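PDB 4XFK: putative branched chain amino acid ABC transporter, periplasmic amino acid-binding protein from Brucella ovis, which serves as the periplasmic binding component of an ABC transport system for amino acids, probably capturing branched-chain amino acids such as leucine, isoleucine and valine. Local coordinates for residues Gly63-Ala68 and Ala89-Ile94; Arg141-Val145 and Ile263-Pro267; Tyr160-Tyr166 and Asp189-Val195; Lys230-Gly234 and Asn254-Ile258. The protein carries 1 engineered substitution. All coordinates share one frame; numbering follows the deposited sequence.

From the N terminus, interaction 1 closes first: a short loop in which two successive helices, 63-76 and 88-104, meet against the five-stranded parallel sheet. Interaction 2 spans far more chain, bringing helix 138-152 onto strand 263-266 of the second, mixed sheet. Nested within that long loop, one after the other, are interaction 3, which pairs strands 158-164 and 186-193, and interaction 4, which joins helix 223-235 to the end of helix 251-255. Interactions 2 and 3 thus both reach the mixed sheet, and interaction 4 lies among its connections. Interactions 1 and 3 touch where Tyr166 approaches Ala89, so residues based on different sheets meet there.

Interaction 1 of 4, residues Gly63-Ala68 and Ala89-Ile94; sequences GPVGAA and AVAGQI
Gly63 O is approached by three groups. It accepts Ala67 N at 2.9 Å in the first turn of its helix and also receives the side-chain amide of Asn60, while Val90 CG2 of the second helix lies 3.8 Å away. Val90 is a forked wedge between the helices: CG1, anti to the backbone N (chi1 167°), reaches Ala67 CB at 3.6 Å, and CG2, on the other branch, comes within 3.6 Å of Gly63 C. A beta-branched residue suits this place because its two methyls meet two successive levels of the neighbouring helix. Opposite them Gly63 and Ala67 offer little bulk, and the short segment axes come as close as 8.3 Å, crossing at -33°. Pro64, well suited to a first helical turn because it has no N-H to give, sets its ring beside Ala89, with CG and Ala89 CB 4.1 Å apart. Further along, Ile94 brings CG1 up to the same Ala67 methyl, 4.1 Å from CB, and it also packs on Ile82 and Gln84 of strand 81-84 and on Tyr112 of strand 111-114. Gln93 contributes its aliphatic part: its CG lies 3.5 Å from Pro64 O and also borders Ala68 CB. A bend at chi2 (66°) then turns its chain, and the amide NE2 is held by Asp97 one helical turn on. This is close helix-helix packing through small residues, the helices running in broadly the same direction, as found between successive connecting helices on an open parallel alpha/beta sheet, here that of one lobe of a periplasmic binding protein.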
loop_
_atom_site.group_PDB
_atom_site.type_symbol
_atom_site.label_atom_id
_atom_site.label_comp_id
_atom_site.label_asym_id
_atom_site.label_seq_id
_atom_site.Cartn_x
_atom_site.Cartn_y
_atom_site.Cartn_z
ATOM N N GLY A 63 -8.508 15.586 4.982
ATOM C CA GLY A 63 -7.168 15.471 4.421
ATOM C C GLY A 63 -6.082 15.691 5.454
ATOM O O GLY A 63 -6.243 15.318 6.607
ATOM N N PRO A 64 -4.962 16.302 5.049
ATOM C CA PRO A 64 -3.859 16.529 5.994
ATOM C C PRO A 64 -4.223 17.416 7.194
ATOM O O PRO A 64 -3.788 17.128 8.313
ATOM C CB PRO A 64 -2.789 17.185 5.118
ATOM C CG PRO A 64 -3.055 16.634 3.752
ATOM C CD PRO A 64 -4.560 16.578 3.660
ATOM N N VAL A 65 -5.020 18.454 6.977
ATOM C CA VAL A 65 -5.462 19.312 8.075
ATOM C C VAL A 65 -6.295 18.513 9.077
ATOM O O VAL A 65 -6.090 18.598 10.291
ATOM C CB VAL A 65 -6.274 20.521 7.561
ATOM C CG1 VAL A 65 -6.945 21.257 8.716
ATOM C CG2 VAL A 65 -5.371 21.469 6.783
ATOM N N GLY A 66 -7.225 17.718 8.562
ATOM C CA GLY A 66 -8.027 16.859 9.406
ATOM C C GLY A 66 -7.185 15.863 10.180
ATOM O O GLY A 66 -7.428 15.606 11.357
ATOM N N ALA A 67 -6.184 15.305 9.518
ATOM C CA ALA A 67 -5.331 14.303 10.135
ATOM C C ALA A 67 -4.580 14.833 11.355
ATOM O O ALA A 67 -4.445 14.127 12.350
ATOM C CB ALA A 67 -4.358 13.749 9.111
ATOM N N ALA A 68 -4.086 16.065 11.280
ATOM C CA ALA A 68 -3.358 16.644 12.404
ATOM C C ALA A 68 -4.266 16.722 13.632
ATOM O O ALA A 68 -3.866 16.391 14.749
ATOM C CB ALA A 68 -2.802 18.021 12.037
ATOM N N ALA A 89 -0.275 12.124 1.264
ATOM C CA ALA A 89 -0.375 13.515 1.697
ATOM C C ALA A 89 -0.715 13.548 3.186
ATOM O O ALA A 89 -0.103 14.272 3.975
ATOM C CB ALA A 89 -1.422 14.252 0.879
ATOM N N VAL A 90 -1.688 12.736 3.572
ATOM C CA VAL A 90 -2.030 12.583 4.980
ATOM C C VAL A 90 -0.865 11.982 5.770
ATOM O O VAL A 90 -0.537 12.454 6.867
ATOM C CB VAL A 90 -3.302 11.740 5.153
ATOM C CG1 VAL A 90 -3.484 11.316 6.605
ATOM C CG2 VAL A 90 -4.531 12.523 4.662
ATOM N N ALA A 91 -0.235 10.948 5.220
ATOM C CA ALA A 91 0.871 10.282 5.911
ATOM C C ALA A 91 2.036 11.223 6.199
ATOM O O ALA A 91 2.673 11.122 7.246
ATOM C CB ALA A 91 1.361 9.097 5.112
ATOM N N GLY A 92 2.329 12.120 5.260
ATOM C CA GLY A 92 3.387 13.103 5.446
ATOM C C GLY A 92 3.133 13.955 6.679
ATOM O O GLY A 92 4.051 14.277 7.439
ATOM N N GLN A 93 1.870 14.316 6.891
ATOM C CA GLN A 93 1.484 15.083 8.065
ATOM C C GLN A 93 1.554 14.229 9.331
ATOM O O GLN A 93 2.115 14.656 10.349
ATOM C CB GLN A 93 0.069 15.632 7.886
ATOM C CG GLN A 93 -0.339 16.604 8.965
ATOM C CD GLN A 93 0.490 17.872 8.927
ATOM O OE1 GLN A 93 0.770 18.417 7.855
ATOM N NE2 GLN A 93 0.892 18.350 10.096
ATOM N N ILE A 94 0.966 13.033 9.285
ATOM C CA ILE A 94 0.950 12.160 10.458
ATOM C C ILE A 94 2.365 11.851 10.925
ATOM O O ILE A 94 2.678 11.965 12.114
ATOM C CB ILE A 94 0.187 10.836 10.190
ATOM C CG1 ILE A 94 -1.306 11.109 10.006
ATOM C CG2 ILE A 94 0.397 9.841 11.343
ATOM C CD1 ILE A 94 -2.113 9.863 9.706
#

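Interaction 2 of 4, residues Arg141-Val145 and Ile263-Pro267; sequences RFKTV and IVSTP. Engineered in segment 141-145: Arg141 (natural residue His).
Ser265 and Thr144 meet hydroxyl to hydroxyl where helix 138-152 packs on strand 263-266, a helix-on-sheet layer of the alpha/beta fold of periplasmic binding proteins; the two short segments run at 124° with axes 7.8 Å apart. The contact is buried, so each polar group needs a partner. Ser265 OG, anti to its own N, points at the helix and donates to Thr144 OG1 at 2.7 Å. That oxygen hands its own proton back to the helix, to Ile140 O one turn earlier, a bond open to a threonine whose OG1 lies between backbone N and carbonyl carbon (chi1 61°). Both hydroxyls are thereby engaged in a short relay from strand to helix backbone. Much of the strand backbone bonds to its neighbours, Phe241 and Thr243 on one side and Val355 and Gln357 on the other, and Gln357 also reaches Thr266 OG1. Toward Ile263 the contact turns apolar: Val145 CB rests 3.8 Å from Ser265 CB, and its CG2 lies 3.7 Å from Ile263 CG2, branched residues filling the space between helix and strand. Arg141, an engineered residue, bends at chi2 so that its guanidinium runs past the end of the strand, where Glu118 forms a salt bridge with NE. Its NH1 donates to Ser265 O at 2.8 Å, the oxygen lying in the guanidinium plane and the nitrogen on a carbonyl lone pair.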
loop_
_atom_site.group_PDB
_atom_site.type_symbol
_atom_site.label_atom_id
_atom_site.label_comp_id
_atom_site.label_asym_id
_atom_site.label_seq_id
_atom_site.Cartn_x
_atom_site.Cartn_y
_atom_site.Cartn_z
ATOM N N ARG A 141 6.983 -0.696 -6.345
ATOM C CA ARG A 141 5.875 -0.894 -7.278
ATOM C C ARG A 141 6.343 -0.864 -8.733
ATOM O O ARG A 141 6.018 -1.753 -9.529
ATOM C CB ARG A 141 4.803 0.186 -7.105
ATOM C CG ARG A 141 3.979 0.115 -5.828
ATOM C CD ARG A 141 3.009 -1.046 -5.780
ATOM N NE ARG A 141 2.113 -0.864 -4.642
ATOM C CZ ARG A 141 1.131 -1.696 -4.312
ATOM N NH1 ARG A 141 0.888 -2.775 -5.045
ATOM N NH2 ARG A 141 0.390 -1.450 -3.240
ATOM N N PHE A 142 7.091 0.177 -9.090
ATOM C CA PHE A 142 7.320 0.431 -10.506
ATOM C C PHE A 142 8.529 -0.257 -11.101
ATOM O O PHE A 142 8.533 -0.568 -12.286
ATOM C CB PHE A 142 7.110 1.910 -10.861
ATOM C CG PHE A 142 5.662 2.260 -10.829
ATOM C CD1 PHE A 142 4.865 2.046 -11.948
ATOM C CD2 PHE A 142 5.056 2.643 -9.637
ATOM C CE1 PHE A 142 3.504 2.276 -11.903
ATOM C CE2 PHE A 142 3.684 2.869 -9.580
ATOM C CZ PHE A 142 2.907 2.670 -10.708
ATOM N N LYS A 143 9.518 -0.578 -10.277
ATOM C CA LYS A 143 10.583 -1.473 -10.701
ATOM C C LYS A 143 10.002 -2.852 -10.977
ATOM O O LYS A 143 10.224 -3.440 -12.036
ATOM C CB LYS A 143 11.649 -1.594 -9.615
ATOM C CG LYS A 143 12.590 -2.766 -9.838
ATOM C CD LYS A 143 13.453 -3.062 -8.614
ATOM C CE LYS A 143 12.682 -3.791 -7.510
ATOM N NZ LYS A 143 12.029 -2.865 -6.542
ATOM N N THR A 144 9.241 -3.379 -10.012
ATOM C CA THR A 144 8.720 -4.734 -10.176
ATOM C C THR A 144 7.728 -4.867 -11.328
ATOM O O THR A 144 7.792 -5.847 -12.069
ATOM C CB THR A 144 8.137 -5.354 -8.870
ATOM O OG1 THR A 144 7.045 -4.563 -8.387
ATOM C CG2 THR A 144 9.203 -5.475 -7.780
ATOM N N VAL A 145 6.823 -3.902 -11.496
ATOM C CA VAL A 145 5.849 -4.033 -12.573
ATOM C C VAL A 145 6.543 -4.021 -13.935
ATOM O O VAL A 145 6.230 -4.833 -14.814
ATOM C CB VAL A 145 4.685 -2.994 -12.488
ATOM C CG1 VAL A 145 5.100 -1.608 -12.991
ATOM C CG2 VAL A 145 3.475 -3.509 -13.243
ATOM N N ILE A 263 -1.882 -4.720 -16.402
ATOM C CA ILE A 263 -0.913 -5.282 -15.475
ATOM C C ILE A 263 -0.892 -4.536 -14.144
ATOM O O ILE A 263 -1.067 -3.314 -14.092
ATOM C CB ILE A 263 0.519 -5.220 -16.095
ATOM C CG1 ILE A 263 0.542 -5.777 -17.527
ATOM C CG2 ILE A 263 1.546 -5.950 -15.232
ATOM C CD1 ILE A 263 0.235 -7.263 -17.615
ATOM N N VAL A 264 -0.670 -5.276 -13.067
ATOM C CA VAL A 264 -0.486 -4.683 -11.744
ATOM C C VAL A 264 0.591 -5.483 -11.015
ATOM O O VAL A 264 0.759 -6.674 -11.274
ATOM C CB VAL A 264 -1.819 -4.674 -10.941
ATOM C CG1 VAL A 264 -2.234 -6.087 -10.534
ATOM C CG2 VAL A 264 -1.747 -3.748 -9.719
ATOM N N SER A 265 1.347 -4.823 -10.141
ATOM C CA SER A 265 2.276 -5.507 -9.247
ATOM C C SER A 265 1.853 -5.202 -7.816
ATOM O O SER A 265 1.704 -4.030 -7.450
ATOM C CB SER A 265 3.704 -5.034 -9.483
ATOM O OG SER A 265 4.581 -5.739 -8.619
ATOM N N THR A 266 1.621 -6.254 -7.029
ATOM C CA THR A 266 1.136 -6.101 -5.652
ATOM C C THR A 266 1.780 -7.149 -4.744
ATOM O O THR A 266 2.413 -8.078 -5.236
ATOM C CB THR A 266 -0.400 -6.272 -5.539
ATOM O OG1 THR A 266 -0.703 -7.665 -5.492
ATOM C CG2 THR A 266 -1.151 -5.586 -6.663
ATOM N N PRO A 267 1.620 -7.012 -3.415
ATOM C CA PRO A 267 2.207 -8.020 -2.523
ATOM C C PRO A 267 1.468 -9.362 -2.481
ATOM O O PRO A 267 1.849 -10.217 -1.685
ATOM C CB PRO A 267 2.109 -7.360 -1.137
ATOM C CG PRO A 267 1.904 -5.910 -1.391
ATOM C CD PRO A 267 1.149 -5.826 -2.670
#

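Interaction 3 of 4, residues Tyr160-Tyr166 and Asp189-Val195; sequences YSINQNY and DKTLHEV. With ACT (acetate ion), chain B.
Tyr160 OH and Thr191 OG1 share a hydrogen bond of 2.6 Å, in which either may be the donor. With CG anti to the backbone N (chi1 -164°), the tyrosine ring leans toward the next strand, one face over Asp189 O and its CE2 3.5 Å from Asp189 CB; a threonine two residues along offers a hydroxyl at the ring's end. These are adjoining parallel strands of a beta-alpha-beta unit, connected by helix 167-184, and regular backbone bonds such as Thr191 N to Ser161 O (2.9 Å) run between them. Asn163 faces the helix side, its OD1 taking Gly219 N and its ND2 giving to a water at 3.0 Å. The CB of His193 points away from strand 158-164, but with CG between N and carbonyl carbon (chi1 58°) its imidazole folds back, Asn163 O over one face and Ile162 CG1 3.6 Å from CD2 at the edge. An almost straight bond from ND1 to Glu194 O, 2.8 Å long, helps to fix the ring's rotation, and NE2 pairs with Asn220. Asn165, centre of an inverse gamma turn, still gives its N-H to His193 O (2.8 Å), and Tyr166, with Val195 CG2 near its CD1, donates its hydroxyl to an acetate, probably from the crystallisation liquor, at 2.6 Å from its O.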
loop_
_atom_site.group_PDB
_atom_site.type_symbol
_atom_site.label_atom_id
_atom_site.label_comp_id
_atom_site.label_asym_id
_atom_site.label_seq_id
_atom_site.Cartn_x
_atom_site.Cartn_y
_atom_site.Cartn_z
ATOM N N TYR A 160 4.103 5.674 -21.834
ATOM C CA TYR A 160 3.560 6.939 -21.359
ATOM C C TYR A 160 3.518 6.861 -19.833
ATOM O O TYR A 160 3.367 5.772 -19.275
ATOM C CB TYR A 160 2.145 7.137 -21.918
ATOM C CG TYR A 160 1.614 8.553 -21.836
ATOM C CD1 TYR A 160 1.086 9.055 -20.658
ATOM C CD2 TYR A 160 1.626 9.378 -22.949
ATOM C CE1 TYR A 160 0.601 10.353 -20.585
ATOM C CE2 TYR A 160 1.146 10.666 -22.887
ATOM C CZ TYR A 160 0.635 11.151 -21.706
ATOM O OH TYR A 160 0.161 12.440 -21.670
ATOM N N SER A 161 3.651 8.001 -19.162
ATOM C CA SER A 161 3.486 8.077 -17.709
ATOM C C SER A 161 2.374 9.066 -17.385
ATOM O O SER A 161 2.443 10.217 -17.795
ATOM C CB SER A 161 4.795 8.530 -17.055
ATOM O OG SER A 161 4.629 8.783 -15.670
ATOM N N ILE A 162 1.349 8.622 -16.664
ATOM C CA ILE A 162 0.282 9.527 -16.243
ATOM C C ILE A 162 0.021 9.345 -14.746
ATOM O O ILE A 162 -0.252 8.240 -14.292
ATOM C CB ILE A 162 -1.010 9.357 -17.096
ATOM C CG1 ILE A 162 -2.084 10.358 -16.649
ATOM C CG2 ILE A 162 -1.518 7.914 -17.064
ATOM C CD1 ILE A 162 -3.239 10.494 -17.620
ATOM N N ASN A 163 0.136 10.428 -13.982
ATOM C CA ASN A 163 0.016 10.358 -12.529
ATOM C C ASN A 163 -0.616 11.594 -11.925
ATOM O O ASN A 163 -0.744 12.629 -12.581
ATOM C CB ASN A 163 1.378 10.102 -11.868
ATOM C CG ASN A 163 1.987 8.782 -12.289
ATOM O OD1 ASN A 163 1.605 7.729 -11.788
ATOM N ND2 ASN A 163 2.925 8.830 -13.224
ATOM N N GLN A 164 -1.019 11.449 -10.666
ATOM C CA GLN A 164 -1.624 12.507 -9.874
ATOM C C GLN A 164 -0.568 13.478 -9.359
ATOM O O GLN A 164 0.507 13.066 -8.915
ATOM C CB GLN A 164 -2.363 11.882 -8.690
ATOM C CG GLN A 164 -3.510 10.950 -9.094
ATOM C CD GLN A 164 -3.872 9.960 -8.010
ATOM O OE1 GLN A 164 -5.045 9.831 -7.625
ATOM N NE2 GLN A 164 -2.879 9.238 -7.528
ATOM N N ASN A 165 -0.884 14.768 -9.392
ATOM C CA ASN A 165 0.083 15.774 -8.978
ATOM C C ASN A 165 0.095 15.985 -7.461
ATOM O O ASN A 165 -0.403 16.995 -6.948
ATOM C CB ASN A 165 -0.141 17.092 -9.724
ATOM C CG ASN A 165 1.132 17.906 -9.849
ATOM O OD1 ASN A 165 2.044 17.777 -9.027
ATOM N ND2 ASN A 165 1.207 18.743 -10.881
ATOM N N TYR A 166 0.650 15.000 -6.759
ATOM C CA TYR A 166 1.017 15.115 -5.346
ATOM C C TYR A 166 2.204 14.190 -5.119
ATOM O O TYR A 166 2.671 13.552 -6.068
ATOM C CB TYR A 166 -0.153 14.821 -4.388
ATOM C CG TYR A 166 -0.605 13.381 -4.228
ATOM C CD1 TYR A 166 -1.230 12.697 -5.266
ATOM C CD2 TYR A 166 -0.465 12.727 -3.002
ATOM C CE1 TYR A 166 -1.683 11.394 -5.099
ATOM C CE2 TYR A 166 -0.908 11.428 -2.825
ATOM C CZ TYR A 166 -1.517 10.763 -3.876
ATOM O OH TYR A 166 -1.975 9.472 -3.715
ATOM N N ASP A 189 6.062 10.487 -23.537
ATOM C CA ASP A 189 5.372 11.659 -23.037
ATOM C C ASP A 189 4.907 11.351 -21.625
ATOM O O ASP A 189 4.861 10.188 -21.223
ATOM C CB ASP A 189 4.195 12.013 -23.958
ATOM C CG ASP A 189 3.744 13.454 -23.817
ATOM O OD1 ASP A 189 4.386 14.216 -23.063
ATOM O OD2 ASP A 189 2.749 13.830 -24.477
ATOM N N LYS A 190 4.607 12.392 -20.863
ATOM C CA LYS A 190 4.174 12.211 -19.487
ATOM C C LYS A 190 3.275 13.349 -19.038
ATOM O O LYS A 190 3.327 14.452 -19.586
ATOM C CB LYS A 190 5.378 12.064 -18.551
ATOM C CG LYS A 190 6.304 13.263 -18.521
ATOM C CD LYS A 190 7.653 12.898 -17.918
ATOM C CE LYS A 190 8.677 13.991 -18.174
ATOM N NZ LYS A 190 10.029 13.606 -17.678
ATOM N N THR A 191 2.452 13.065 -18.036
ATOM C CA THR A 191 1.457 14.000 -17.537
ATOM C C THR A 191 1.307 13.858 -16.032
ATOM O O THR A 191 1.252 12.742 -15.513
ATOM C CB THR A 191 0.070 13.674 -18.128
ATOM O OG1 THR A 191 0.064 13.986 -19.521
ATOM C CG2 THR A 191 -1.044 14.447 -17.415
ATOM N N LEU A 192 1.241 14.990 -15.340
ATOM C CA LEU A 192 0.739 15.042 -13.977
ATOM C C LEU A 192 -0.543 15.858 -13.995
ATOM O O LEU A 192 -0.572 16.964 -14.545
ATOM C CB LEU A 192 1.742 15.719 -13.053
ATOM C CG LEU A 192 3.060 15.013 -12.760
ATOM C CD1 LEU A 192 3.918 15.918 -11.890
ATOM C CD2 LEU A 192 2.822 13.683 -12.069
ATOM N N HIS A 193 -1.593 15.335 -13.381
ATOM C CA HIS A 193 -2.881 16.010 -13.409
ATOM C C HIS A 193 -3.424 16.255 -12.007
ATOM O O HIS A 193 -2.929 15.703 -11.022
ATOM C CB HIS A 193 -3.886 15.220 -14.260
ATOM C CG HIS A 193 -4.100 13.811 -13.795
ATOM N ND1 HIS A 193 -4.808 13.502 -12.652
ATOM C CD2 HIS A 193 -3.698 12.625 -14.318
ATOM C CE1 HIS A 193 -4.834 12.190 -12.495
ATOM N NE2 HIS A 193 -4.166 11.633 -13.488
ATOM N N GLU A 194 -4.440 17.103 -11.929
ATOM C CA GLU A 194 -5.099 17.404 -10.671
ATOM C C GLU A 194 -5.589 16.124 -10.008
ATOM O O GLU A 194 -5.941 15.154 -10.685
ATOM C CB GLU A 194 -6.266 18.367 -10.900
ATOM N N VAL A 195 -5.607 16.135 -8.682
ATOM C CA VAL A 195 -5.917 14.940 -7.912
ATOM C C VAL A 195 -7.401 14.843 -7.587
ATOM O O VAL A 195 -7.977 15.750 -6.981
ATOM C CB VAL A 195 -5.113 14.909 -6.597
ATOM C CG1 VAL A 195 -5.296 13.577 -5.888
ATOM C CG2 VAL A 195 -3.636 15.174 -6.875
HETATM C C ACT B . -0.616 7.081 -1.738
HETATM O O ACT B . -0.932 8.289 -1.635
HETATM O OXT ACT B . 0.254 6.660 -0.941
HETATM C CH3 ACT B . -1.259 6.199 -2.762
HETATM O O HOH W 1 3.578 11.231 -14.947
HETATM O O HOH W 2 -1.015 18.936 -12.743
#

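Interaction 4 of 4, residues Lys230-Gly234 and Asn254-Ile258; sequences KAASG and NAGAI
The backbones approach closely at two places, Lys230 CA to Asn254 CA at 5.0 Å and Ser233 CA to Ala255 CA at 5.4 Å, just before Gly256 leaves helical geometry with a positive phi of 49°. Such a phi suits glycine, and its lack of a side chain keeps this side of the turn slim beside Ser233. The serine is the polar centre of the contact: its OG, anti to the backbone N (chi1 -176°), donates to Ala255 O at 2.8 Å. It does so from well above the carbonyl plane, 61° out of it, while Ile258 N reaches the same oxygen from the opposite face at 3.1 Å. Two donors thus hold a carbonyl at the helix end, where the helical bonding pattern runs out. Ile258 then turns back over helix 223-235. Its CD1 lies 3.6 Å from Ser233 N and 3.7 Å from Ala232 CB, so the long aliphatic branch of an isoleucine covers the backbone beside a small alanine. At the other end Lys230 contributes only its root, CB being 4.0 Å from Asn254 ND2, while its extended chain leads off; that amide nitrogen bonds to Leu226 O, one turn earlier on the lysine's helix. Helix 223-235, which connects strands 215-218 and 240-243, is thereby joined to the end of helix 251-255, which lies between strands 240-243 and 263-266 of the same sheet.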
loop_
_atom_site.group_PDB
_atom_site.type_symbol
_atom_site.label_atom_id
_atom_site.label_comp_id
_atom_site.label_asym_id
_atom_site.label_seq_id
_atom_site.Cartn_x
_atom_site.Cartn_y
_atom_site.Cartn_z
ATOM N N LYS A 230 -12.344 3.846 -17.718
ATOM C CA LYS A 230 -13.590 3.998 -18.461
ATOM C C LYS A 230 -13.381 4.764 -19.771
ATOM O O LYS A 230 -13.894 4.373 -20.824
ATOM C CB LYS A 230 -14.645 4.691 -17.600
ATOM C CG LYS A 230 -16.000 4.794 -18.269
ATOM C CD LYS A 230 -17.058 5.271 -17.301
ATOM C CE LYS A 230 -18.403 5.376 -17.998
ATOM N NZ LYS A 230 -19.490 5.630 -17.024
ATOM N N ALA A 231 -12.630 5.859 -19.701
ATOM C CA ALA A 231 -12.326 6.651 -20.891
ATOM C C ALA A 231 -11.489 5.847 -21.883
ATOM O O ALA A 231 -11.716 5.915 -23.094
ATOM C CB ALA A 231 -11.616 7.941 -20.507
ATOM N N ALA A 232 -10.526 5.081 -21.371
ATOM C CA ALA A 232 -9.709 4.212 -22.218
ATOM C C ALA A 232 -10.593 3.201 -22.937
ATOM O O ALA A 232 -10.430 2.961 -24.135
ATOM C CB ALA A 232 -8.636 3.505 -21.392
ATOM N N SER A 233 -11.552 2.633 -22.212
ATOM C CA SER A 233 -12.473 1.664 -22.795
ATOM C C SER A 233 -13.321 2.292 -23.902
ATOM O O SER A 233 -13.468 1.723 -24.986
ATOM C CB SER A 233 -13.379 1.074 -21.714
ATOM O OG SER A 233 -14.220 0.072 -22.260
ATOM N N GLY A 234 -13.874 3.471 -23.637
ATOM C CA GLY A 234 -14.675 4.167 -24.629
ATOM C C GLY A 234 -13.914 4.484 -25.904
ATOM O O GLY A 234 -14.506 4.524 -26.984
ATOM N N ASN A 254 -15.049 -1.372 -15.284
ATOM C CA ASN A 254 -14.984 -0.171 -16.108
ATOM C C ASN A 254 -14.167 -0.366 -17.379
ATOM O O ASN A 254 -14.401 0.307 -18.381
ATOM C CB ASN A 254 -14.432 1.014 -15.317
ATOM C CG ASN A 254 -15.493 1.721 -14.508
ATOM O OD1 ASN A 254 -16.594 1.205 -14.305
ATOM N ND2 ASN A 254 -15.162 2.910 -14.031
ATOM N N ALA A 255 -13.205 -1.283 -17.336
ATOM C CA ALA A 255 -12.381 -1.594 -18.505
ATOM C C ALA A 255 -13.208 -2.144 -19.655
ATOM O O ALA A 255 -12.857 -1.953 -20.817
ATOM C CB ALA A 255 -11.280 -2.579 -18.132
ATOM N N GLY A 256 -14.298 -2.834 -19.323
ATOM C CA GLY A 256 -15.175 -3.402 -20.328
ATOM C C GLY A 256 -14.405 -4.188 -21.369
ATOM O O GLY A 256 -13.613 -5.077 -21.038
ATOM N N ALA A 257 -14.593 -3.803 -22.630
ATOM C CA ALA A 257 -14.055 -4.531 -23.775
ATOM C C ALA A 257 -12.525 -4.576 -23.856
ATOM O O ALA A 257 -11.974 -5.416 -24.567
ATOM C CB ALA A 257 -14.636 -3.966 -25.072
ATOM N N ILE A 258 -11.835 -3.681 -23.148
ATOM C CA ILE A 258 -10.367 -3.659 -23.219
ATOM C C ILE A 258 -9.705 -4.267 -21.984
ATOM O O ILE A 258 -8.516 -4.054 -21.746
ATOM C CB ILE A 258 -9.791 -2.232 -23.450
ATOM C CG1 ILE A 258 -10.040 -1.324 -22.240
ATOM C CG2 ILE A 258 -10.356 -1.621 -24.726
ATOM C CD1 ILE A 258 -9.194 -0.054 -22.251
#